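Long-range contacts in acidocalcisomal pyrophosphatase (Trypanosoma cruzi, PDB 5CUX), which probably hydrolyses inorganic pyrophosphate to phosphate with magnesium as cofactor, the present chain being the pyrophosphatase part without the N-terminal domain: residues Arg90-Ile95 with Arg114-Gly119; Leu174-Asp179 with Arg221-Cys226. All coordinates share one frame; numbering follows the deposited sequence.

Contact 1: residues Arg90-Ile95 with Arg114-Gly119; sequences RAKFEI and RFYKHG. With POP (pyrophosphate 2-), chain D.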
ATOM      1  N   ARG A  90       9.342 -26.033  -7.624  1.00 51.67           N
ATOM      2  CA  ARG A  90       8.795 -27.383  -7.470  1.00 51.70           C
ATOM      3  C   ARG A  90       9.642 -28.456  -6.791  1.00 52.19           C
ATOM      4  O   ARG A  90       9.261 -29.614  -6.833  1.00 53.89           O
ATOM      5  CB  ARG A  90       8.276 -27.935  -8.818  1.00 52.30           C
ATOM      6  CG  ARG A  90       9.309 -28.214  -9.905  1.00 50.11           C
ATOM      7  CD  ARG A  90       8.630 -28.662 -11.179  1.00 49.69           C
ATOM      8  NE  ARG A  90       8.110 -27.577 -12.019  1.00 51.77           N
ATOM      9  CZ  ARG A  90       7.086 -27.733 -12.878  1.00 54.73           C
ATOM     10  NH1 ARG A  90       6.477 -28.911 -13.013  1.00 55.03           N
ATOM     11  NH2 ARG A  90       6.626 -26.719 -13.596  1.00 55.00           N
ATOM     12  N   ALA A  91      10.768 -28.106  -6.178  1.00 51.52           N
ATOM     13  CA  ALA A  91      11.552 -29.114  -5.485  1.00 52.02           C
ATOM     14  C   ALA A  91      10.909 -29.271  -4.108  1.00 54.32           C
ATOM     15  O   ALA A  91      10.790 -28.280  -3.384  1.00 55.21           O
ATOM     16  CB  ALA A  91      12.977 -28.641  -5.334  1.00 50.58           C
ATOM     17  N   LYS A  92      10.481 -30.486  -3.746  1.00 56.04           N
ATOM     18  CA  LYS A  92       9.870 -30.727  -2.437  1.00 58.32           C
ATOM     19  C   LYS A  92      10.934 -30.747  -1.361  1.00 59.72           C
ATOM     20  O   LYS A  92      11.637 -31.729  -1.256  1.00 61.68           O
ATOM     21  CB  LYS A  92       9.182 -32.086  -2.326  1.00 59.62           C
ATOM     22  CG  LYS A  92       7.851 -32.300  -3.042  1.00 65.66           C
ATOM     23  CD  LYS A  92       7.161 -33.704  -2.629  1.00 70.18           C
ATOM     24  CE  LYS A  92       6.265 -34.352  -3.802  1.00 72.63           C
ATOM     25  NZ  LYS A  92       5.175 -35.403  -3.507  1.00 70.53           N
ATOM     26  N   PHE A  93      11.074 -29.675  -0.579  1.00 60.20           N
ATOM     27  CA  PHE A  93      12.005 -29.632   0.554  1.00 58.68           C
ATOM     28  C   PHE A  93      11.135 -29.828   1.807  1.00 59.13           C
ATOM     29  O   PHE A  93       9.899 -29.652   1.760  1.00 58.22           O
ATOM     30  CB  PHE A  93      12.684 -28.292   0.645  1.00 57.99           C
ATOM     31  CG  PHE A  93      13.798 -28.135  -0.291  1.00 58.55           C
ATOM     32  CD1 PHE A  93      15.084 -28.510   0.076  1.00 58.38           C
ATOM     33  CD2 PHE A  93      13.591 -27.586  -1.540  1.00 57.70           C
ATOM     34  CE1 PHE A  93      16.143 -28.331  -0.790  1.00 56.06           C
ATOM     35  CE2 PHE A  93      14.646 -27.405  -2.405  1.00 56.64           C
ATOM     36  CZ  PHE A  93      15.919 -27.775  -2.029  1.00 56.04           C
ATOM     37  N   GLU A  94      11.764 -30.182   2.925  1.00 59.46           N
ATOM     38  CA  GLU A  94      11.010 -30.443   4.138  1.00 60.04           C
ATOM     39  C   GLU A  94      11.870 -30.333   5.340  1.00 60.26           C
ATOM     40  O   GLU A  94      13.097 -30.317   5.231  1.00 61.96           O
ATOM     41  CB  GLU A  94      10.452 -31.855   4.109  1.00 61.64           C
ATOM     42  CG  GLU A  94      11.531 -32.954   3.941  1.00 65.27           C
ATOM     43  CD  GLU A  94      10.943 -34.381   3.877  1.00 66.71           C
ATOM     44  OE1 GLU A  94       9.772 -34.517   3.459  1.00 65.88           O
ATOM     45  OE2 GLU A  94      11.652 -35.363   4.232  1.00 68.18           O
ATOM     46  N   ILE A  95      11.229 -30.242   6.497  1.00 59.97           N
ATOM     47  CA  ILE A  95      11.965 -30.189   7.744  1.00 59.89           C
ATOM     48  C   ILE A  95      12.200 -31.658   8.027  1.00 61.16           C
ATOM     49  O   ILE A  95      11.256 -32.451   7.964  1.00 61.64           O
ATOM     50  CB  ILE A  95      11.144 -29.585   8.915  1.00 58.00           C
ATOM     51  CG1 ILE A  95      10.940 -28.093   8.682  1.00 57.19           C
ATOM     52  CG2 ILE A  95      11.878 -29.799  10.234  1.00 56.50           C
ATOM     53  CD1 ILE A  95      10.147 -27.421   9.735  1.00 53.46           C
ATOM     54  N   ARG A 114      12.926 -35.454  -4.921  1.00 79.74           N
ATOM     55  CA  ARG A 114      11.562 -35.200  -5.405  1.00 77.63           C
ATOM     56  C   ARG A 114      11.288 -33.773  -5.894  1.00 73.90           C
ATOM     57  O   ARG A 114      11.885 -32.807  -5.391  1.00 73.06           O
ATOM     58  CB  ARG A 114      10.543 -35.560  -4.320  1.00 81.22           C
ATOM     59  CG  ARG A 114       9.098 -35.357  -4.789  1.00 88.20           C
ATOM     60  CD  ARG A 114       8.235 -36.635  -4.664  1.00 94.24           C
ATOM     61  NE  ARG A 114       7.879 -36.938  -3.270  1.00 99.00           N
ATOM     62  CZ  ARG A 114       7.206 -38.020  -2.863  1.00100.56           C
ATOM     63  NH1 ARG A 114       6.805 -38.935  -3.751  1.00100.81           N
ATOM     64  NH2 ARG A 114       6.915 -38.170  -1.565  1.00100.18           N
ATOM     65  N   PHE A 115      10.390 -33.674  -6.880  1.00 68.87           N
ATOM     66  CA  PHE A 115       9.961 -32.423  -7.515  1.00 65.09           C
ATOM     67  C   PHE A 115       8.495 -32.660  -7.859  1.00 64.75           C
ATOM     68  O   PHE A 115       8.108 -33.796  -8.114  1.00 64.69           O
ATOM     69  CB  PHE A 115      10.718 -32.150  -8.832  1.00 61.99           C
ATOM     70  CG  PHE A 115      12.179 -31.775  -8.663  1.00 60.28           C
ATOM     71  CD1 PHE A 115      13.135 -32.722  -8.277  1.00 58.74           C
ATOM     72  CD2 PHE A 115      12.598 -30.449  -8.843  1.00 58.93           C
ATOM     73  CE1 PHE A 115      14.494 -32.347  -8.057  1.00 57.79           C
ATOM     74  CE2 PHE A 115      13.959 -30.060  -8.627  1.00 57.37           C
ATOM     75  CZ  PHE A 115      14.904 -31.012  -8.230  1.00 56.19           C
ATOM     76  N   TYR A 116       7.669 -31.614  -7.866  1.00 64.24           N
ATOM     77  CA  TYR A 116       6.252 -31.797  -8.194  1.00 63.77           C
ATOM     78  C   TYR A 116       6.119 -31.916  -9.697  1.00 63.75           C
ATOM     79  O   TYR A 116       6.577 -31.057 -10.437  1.00 64.02           O
ATOM     80  CB  TYR A 116       5.377 -30.613  -7.732  1.00 63.88           C
ATOM     81  CG  TYR A 116       5.222 -30.428  -6.241  1.00 63.07           C
ATOM     82  CD1 TYR A 116       4.662 -31.425  -5.435  1.00 62.51           C
ATOM     83  CD2 TYR A 116       5.710 -29.281  -5.624  1.00 63.12           C
ATOM     84  CE1 TYR A 116       4.612 -31.282  -4.062  1.00 61.56           C
ATOM     85  CE2 TYR A 116       5.670 -29.132  -4.264  1.00 61.87           C
ATOM     86  CZ  TYR A 116       5.134 -30.129  -3.492  1.00 62.21           C
ATOM     87  OH  TYR A 116       5.215 -29.984  -2.142  1.00 62.58           O
ATOM     88  N   LYS A 117       5.481 -32.979 -10.145  1.00 63.76           N
ATOM     89  CA  LYS A 117       5.280 -33.234 -11.568  1.00 63.89           C
ATOM     90  C   LYS A 117       4.205 -32.251 -12.109  1.00 62.93           C
ATOM     91  O   LYS A 117       4.394 -31.607 -13.142  1.00 63.61           O
ATOM     92  CB  LYS A 117       4.881 -34.729 -11.705  1.00 66.02           C
ATOM     93  CG  LYS A 117       4.539 -35.342 -13.082  1.00 70.79           C
ATOM     94  CD  LYS A 117       5.757 -35.798 -13.935  1.00 74.95           C
ATOM     95  CE  LYS A 117       6.914 -36.463 -13.128  1.00 76.70           C
ATOM     96  NZ  LYS A 117       7.899 -35.467 -12.537  1.00 77.34           N
ATOM     97  N   HIS A 118       3.112 -32.100 -11.368  1.00 61.19           N
ATOM     98  CA  HIS A 118       1.982 -31.233 -11.737  1.00 58.98           C
ATOM     99  C   HIS A 118       2.278 -29.772 -12.098  1.00 56.88           C
ATOM    100  O   HIS A 118       1.589 -29.187 -12.925  1.00 56.24           O
ATOM    101  CB  HIS A 118       0.966 -31.256 -10.593  1.00 59.90           C
ATOM    102  CG  HIS A 118      -0.301 -30.508 -10.875  1.00 60.26           C
ATOM    103  ND1 HIS A 118      -1.146 -30.836 -11.916  1.00 60.58           N
ATOM    104  CD2 HIS A 118      -0.920 -29.517 -10.186  1.00 59.82           C
ATOM    105  CE1 HIS A 118      -2.234 -30.086 -11.846  1.00 61.30           C
ATOM    106  NE2 HIS A 118      -2.124 -29.281 -10.806  1.00 59.86           N
ATOM    107  N   GLY A 119       3.267 -29.176 -11.453  1.00 54.30           N
ATOM    108  CA  GLY A 119       3.589 -27.798 -11.726  1.00 53.58           C
ATOM    109  C   GLY A 119       4.384 -27.250 -10.560  1.00 54.43           C
ATOM    110  O   GLY A 119       4.914 -28.013  -9.761  1.00 53.62           O
TER
HETATM  111  P1  POP D 802       2.592 -35.707  -0.329  1.00107.08           P
HETATM  112  O1  POP D 802       2.383 -34.471  -1.222  1.00108.35           O
HETATM  113  O2  POP D 802       3.678 -36.598  -0.956  1.00108.30           O
HETATM  114  O3  POP D 802       1.278 -36.494  -0.193  1.00107.20           O
HETATM  115  O   POP D 802       3.025 -35.254   1.074  1.00111.12           O
HETATM  116  P2  POP D 802       4.421 -35.643   1.589  1.00115.13           P
HETATM  117  O4  POP D 802       5.462 -34.633   1.061  1.00116.36           O
HETATM  118  O5  POP D 802       4.423 -35.621   3.132  1.00114.17           O
HETATM  119  O6  POP D 802       4.774 -37.058   1.086  1.00115.40           O
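Ala-91 and Phe-115 form a single antiparallel beta bridge, a non-hydrogen-bonded pair whose CA atoms lie 4.2 Å apart. Two backbone bonds frame it. Tyr-116 N donates to Arg-90 O at 2.8 Å, and Lys-92 N donates to Arg-114 O at 3.2 Å. At the bridge itself, Ala-91 lies off-centre against the Phe-115 ring, its CA 4.2 Å from the centroid in a CH-pi contact.

Lys-92 carries the contact toward the ligand. Its CG sits over one face of Tyr-116, 3.8 Å from the ring centroid, a second CH-pi contact. With CG anti to the carbonyl carbon (chi1 -74°) and the chain extended beyond it, the amine runs past the ring to the pyrophosphate. There Lys-92 NZ makes a weak hydrogen bond to POP O2 at 3.2 Å. Arg-114 bends at chi2 and chi3 and crosses Lys-92 at a slant. Lys-92 NZ lies over one face of the Arg-114 guanidinium, toward its rim. Arg-114 NH2 is 3.6 Å from POP O6 and also forms a salt bridge with Asp-107. The two cations thus gather round one anion.

Arg-90 goes the other way along the loop. Gly-119 C lies over the centre of one face of its guanidinium. Arg-90 NH1 has a weak bond to Tyr-116 O at 3.4 Å. Its NH2 is hydrogen-bonded to His-118 O of the second subunit and salt-bridged to Asp-120, so this end of the contact joins the subunit interface.

The arrangement is a single bridge between the loop leading into strand 93-95 and the loop after strand 104-106. It brings Lys-92 and Arg-114 to the substrate, as befits the cationic active site of the soluble pyrophosphatase family.

Contact 2: residues Leu174-Asp179 with Arg221-Cys226; sequences LGMIDD and RVYKIC. With POP (pyrophosphate 2-), chain D; PO4 (phosphate ion), chain G.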
ATOM      1  N   LEU A 174      -7.669 -25.151   5.549  1.00 43.29           N
ATOM      2  CA  LEU A 174      -8.264 -26.127   4.645  1.00 43.62           C
ATOM      3  C   LEU A 174      -7.977 -27.540   5.168  1.00 45.42           C
ATOM      4  O   LEU A 174      -6.805 -27.901   5.438  1.00 46.12           O
ATOM      5  CB  LEU A 174      -7.648 -25.972   3.244  1.00 44.98           C
ATOM      6  CG  LEU A 174      -8.134 -26.756   1.999  1.00 45.01           C
ATOM      7  CD1 LEU A 174      -9.613 -26.518   1.672  1.00 43.94           C
ATOM      8  CD2 LEU A 174      -7.292 -26.319   0.808  1.00 47.05           C
ATOM      9  N   GLY A 175      -9.021 -28.356   5.288  1.00 44.06           N
ATOM     10  CA  GLY A 175      -8.797 -29.700   5.769  1.00 47.47           C
ATOM     11  C   GLY A 175      -8.623 -30.706   4.660  1.00 49.51           C
ATOM     12  O   GLY A 175      -9.615 -31.241   4.141  1.00 51.89           O
ATOM     13  N   MET A 176      -7.390 -30.983   4.270  1.00 49.58           N
ATOM     14  CA  MET A 176      -7.219 -31.945   3.189  1.00 51.82           C
ATOM     15  C   MET A 176      -6.877 -33.312   3.755  1.00 52.61           C
ATOM     16  O   MET A 176      -6.121 -33.414   4.720  1.00 55.17           O
ATOM     17  CB  MET A 176      -6.102 -31.514   2.208  1.00 51.52           C
ATOM     18  CG  MET A 176      -5.679 -32.664   1.269  1.00 53.92           C
ATOM     19  SD  MET A 176      -4.299 -32.437   0.142  1.00 55.72           S
ATOM     20  CE  MET A 176      -2.906 -32.935   1.066  1.00 53.86           C
ATOM     21  N   ILE A 177      -7.424 -34.371   3.179  1.00 52.04           N
ATOM     22  CA  ILE A 177      -7.059 -35.680   3.658  1.00 51.99           C
ATOM     23  C   ILE A 177      -5.907 -36.151   2.774  1.00 53.86           C
ATOM     24  O   ILE A 177      -6.013 -36.112   1.554  1.00 55.93           O
ATOM     25  CB  ILE A 177      -8.202 -36.679   3.543  1.00 51.24           C
ATOM     26  CG1 ILE A 177      -9.486 -36.119   4.185  1.00 52.34           C
ATOM     27  CG2 ILE A 177      -7.771 -37.976   4.205  1.00 50.98           C
ATOM     28  CD1 ILE A 177      -9.306 -35.539   5.617  1.00 53.37           C
ATOM     29  N   ASP A 178      -4.805 -36.565   3.385  1.00 54.57           N
ATOM     30  CA  ASP A 178      -3.651 -37.040   2.659  1.00 56.21           C
ATOM     31  C   ASP A 178      -3.262 -38.402   3.206  1.00 58.31           C
ATOM     32  O   ASP A 178      -2.721 -38.516   4.300  1.00 58.36           O
ATOM     33  CB  ASP A 178      -2.480 -36.078   2.825  1.00 57.31           C
ATOM     34  CG  ASP A 178      -1.211 -36.539   2.089  1.00 59.11           C
ATOM     35  OD1 ASP A 178      -0.975 -37.753   2.014  1.00 59.55           O
ATOM     36  OD2 ASP A 178      -0.426 -35.692   1.605  1.00 59.41           O
ATOM     37  N   ASP A 179      -3.555 -39.434   2.419  1.00 60.92           N
ATOM     38  CA  ASP A 179      -3.250 -40.832   2.724  1.00 61.00           C
ATOM     39  C   ASP A 179      -3.912 -41.338   3.990  1.00 60.83           C
ATOM     40  O   ASP A 179      -3.270 -41.964   4.845  1.00 60.78           O
ATOM     41  CB  ASP A 179      -1.725 -41.043   2.740  1.00 62.36           C
ATOM     42  CG  ASP A 179      -1.071 -40.743   1.359  1.00 66.32           C
ATOM     43  OD1 ASP A 179      -1.757 -40.182   0.437  1.00 67.78           O
ATOM     44  OD2 ASP A 179       0.137 -41.060   1.186  1.00 67.72           O
ATOM     45  N   ARG A 221      -6.076 -30.406  -4.565  1.00 48.75           N
ATOM     46  CA  ARG A 221      -6.978 -31.479  -4.916  1.00 48.60           C
ATOM     47  C   ARG A 221      -6.509 -32.395  -6.064  1.00 49.70           C
ATOM     48  O   ARG A 221      -7.008 -33.516  -6.206  1.00 50.58           O
ATOM     49  CB  ARG A 221      -8.335 -30.925  -5.337  1.00 46.64           C
ATOM     50  CG  ARG A 221      -9.194 -32.001  -5.854  1.00 44.62           C
ATOM     51  CD  ARG A 221     -10.554 -31.538  -6.064  1.00 49.83           C
ATOM     52  NE  ARG A 221     -10.708 -30.923  -7.365  1.00 56.25           N
ATOM     53  CZ  ARG A 221     -10.540 -31.561  -8.526  1.00 60.48           C
ATOM     54  NH1 ARG A 221     -10.210 -32.849  -8.565  1.00 62.48           N
ATOM     55  NH2 ARG A 221     -10.678 -30.900  -9.668  1.00 62.01           N
ATOM     56  N   VAL A 222      -5.570 -31.955  -6.900  1.00 49.02           N
ATOM     57  CA  VAL A 222      -5.235 -32.800  -8.052  1.00 48.20           C
ATOM     58  C   VAL A 222      -3.759 -33.047  -8.271  1.00 49.54           C
ATOM     59  O   VAL A 222      -3.375 -33.879  -9.086  1.00 49.81           O
ATOM     60  CB  VAL A 222      -5.804 -32.181  -9.394  1.00 45.87           C
ATOM     61  CG1 VAL A 222      -7.298 -31.860  -9.303  1.00 40.26           C
ATOM     62  CG2 VAL A 222      -5.006 -30.912  -9.751  1.00 45.57           C
ATOM     63  N   TYR A 223      -2.925 -32.327  -7.547  1.00 50.30           N
ATOM     64  CA  TYR A 223      -1.511 -32.467  -7.755  1.00 52.07           C
ATOM     65  C   TYR A 223      -0.941 -33.872  -7.735  1.00 54.42           C
ATOM     66  O   TYR A 223       0.155 -34.098  -8.236  1.00 56.99           O
ATOM     67  CB  TYR A 223      -0.752 -31.590  -6.780  1.00 51.15           C
ATOM     68  CG  TYR A 223      -0.592 -32.152  -5.400  1.00 50.57           C
ATOM     69  CD1 TYR A 223      -1.655 -32.167  -4.490  1.00 50.18           C
ATOM     70  CD2 TYR A 223       0.652 -32.622  -4.979  1.00 50.11           C
ATOM     71  CE1 TYR A 223      -1.467 -32.640  -3.193  1.00 50.01           C
ATOM     72  CE2 TYR A 223       0.854 -33.086  -3.698  1.00 50.22           C
ATOM     73  CZ  TYR A 223      -0.200 -33.097  -2.816  1.00 50.02           C
ATOM     74  OH  TYR A 223       0.033 -33.604  -1.586  1.00 49.37           O
ATOM     75  N   LYS A 224      -1.665 -34.820  -7.175  1.00 56.20           N
ATOM     76  CA  LYS A 224      -1.174 -36.188  -7.137  1.00 57.17           C
ATOM     77  C   LYS A 224      -1.627 -37.059  -8.334  1.00 57.64           C
ATOM     78  O   LYS A 224      -0.976 -38.045  -8.662  1.00 57.43           O
ATOM     79  CB  LYS A 224      -1.611 -36.834  -5.830  1.00 58.15           C
ATOM     80  CG  LYS A 224      -0.570 -36.736  -4.753  1.00 60.27           C
ATOM     81  CD  LYS A 224      -1.098 -37.331  -3.468  1.00 62.22           C
ATOM     82  CE  LYS A 224       0.006 -37.503  -2.435  1.00 62.08           C
ATOM     83  NZ  LYS A 224      -0.541 -38.052  -1.148  1.00 62.68           N
ATOM     84  N   ILE A 225      -2.744 -36.707  -8.968  1.00 57.88           N
ATOM     85  CA  ILE A 225      -3.256 -37.459 -10.110  1.00 58.87           C
ATOM     86  C   ILE A 225      -2.209 -37.729 -11.190  1.00 62.12           C
ATOM     87  O   ILE A 225      -1.963 -38.869 -11.591  1.00 61.81           O
ATOM     88  CB  ILE A 225      -4.402 -36.723 -10.775  1.00 56.06           C
ATOM     89  CG1 ILE A 225      -5.537 -36.529  -9.773  1.00 53.76           C
ATOM     90  CG2 ILE A 225      -4.842 -37.484 -11.983  1.00 53.64           C
ATOM     91  CD1 ILE A 225      -6.670 -35.699 -10.249  1.00 50.32           C
ATOM     92  N   CYS A 226      -1.580 -36.666 -11.656  1.00 65.71           N
ATOM     93  CA  CYS A 226      -0.576 -36.808 -12.691  1.00 69.08           C
ATOM     94  C   CYS A 226       0.549 -37.766 -12.306  1.00 70.46           C
ATOM     95  O   CYS A 226       1.136 -38.409 -13.166  1.00 72.55           O
ATOM     96  CB  CYS A 226       0.021 -35.445 -13.043  1.00 68.61           C
ATOM     97  SG  CYS A 226       1.286 -35.000 -11.903  1.00 71.10           S
TER
HETATM   98  P1  POP D 802       2.592 -35.707  -0.329  1.00107.08           P
HETATM   99  O1  POP D 802       2.383 -34.471  -1.222  1.00108.35           O
HETATM  100  O2  POP D 802       3.678 -36.598  -0.956  1.00108.30           O
HETATM  101  O3  POP D 802       1.278 -36.494  -0.193  1.00107.20           O
HETATM  102  O   POP D 802       3.025 -35.254   1.074  1.00111.12           O
HETATM  103  P2  POP D 802       4.421 -35.643   1.589  1.00115.13           P
HETATM  104  O4  POP D 802       5.462 -34.633   1.061  1.00116.36           O
HETATM  105  O5  POP D 802       4.423 -35.621   3.132  1.00114.17           O
HETATM  106  O6  POP D 802       4.774 -37.058   1.086  1.00115.40           O
HETATM  107  P   PO4 G 805       2.505 -40.246  -1.341  1.00115.28           P
HETATM  108  O1  PO4 G 805       3.262 -39.207  -2.118  1.00113.55           O
HETATM  109  O2  PO4 G 805       1.036 -40.074  -1.547  1.00113.18           O
HETATM  110  O3  PO4 G 805       2.831 -40.107   0.108  1.00114.29           O
HETATM  111  O4  PO4 G 805       2.898 -41.605  -1.806  1.00115.02           O
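Lys-224 meets Asp-178 and Asp-179 in a salt-bridge network, a polar contact between the end of strand 165-178 and the segment that follows from helix 212-222. The backbones stay apart here. The closest CA atoms, those of Met-176 and Arg-221, are 8.1 Å from each other, and side chains bridge the gap.

Lys-224 reaches across with its chain straight beyond CG. The amine meets Asp-179 OD1 at 2.9 Å and Asp-178 OD1 at 3.2 Å, both salt bridges whose hydrogen bonds are weak. It crosses the Asp-178 side chain at about a right angle. Asp-178 has CG opposite its backbone N (chi1 179°), which turns the carboxylate to the amine. Lys-224 NZ also donates to O2 of a phosphate ion, probably from the crystallisation liquor, at 2.6 Å. Asp-179 OD2 lies 3.0 Å from the same phosphate oxygen. Lys-224 NZ is also near the pyrophosphate, but the position of POP O3 is doubtful.

Tyr-223 meets the pyrophosphate through its hydroxyl. OH donates to POP O1 at 2.5 Å, and this oxygen lies at the ring edge, in plane. The Met-176 sulfur comes to the edge as well, SD 4.4 Å from Tyr-223 CE1. Its methyl group CE is 4.0 Å from the Tyr-223 OH. This apolar packing flanks the polar network.

Asp-178, Tyr-223 and Lys-224 line the pyrophosphate pocket. On the strand side, Met-176 packs on Asp-183 of strand 181-190, a residue that binds magnesium in another structure of this protein, and on Phe-234 of strand 233-242. On the helix side, the Tyr-223 ring is stacked with Trp-219. The contact thus joins the C-terminal end of strand 165-178, between strands 181-190 and 233-242, to the segment that follows from helix 212-222.

How the contacts relate
Contacts 1 and 2 line one pyrophosphate pocket, their centres 14 Å apart. Contact 1 brings Lys-92 and Arg-114 to the ligand, and contact 2 brings Asp-178, Tyr-223 and Lys-224. They also touch directly: His-118 NE2 is 3.5 Å from Val-222 CG2, and Lys-117 CG is 3.5 Å from Cys-226 SG. The Trp-219 ring also meets Tyr-116 edge-to-face, so one helix residue lies beside both contacts. Asp-183, which binds magnesium in another structure of this protein, has its side chain about 9 Å from that of Tyr-116; no magnesium is bound to this chain here. Along the chain, contact 1 closes before contact 2 opens.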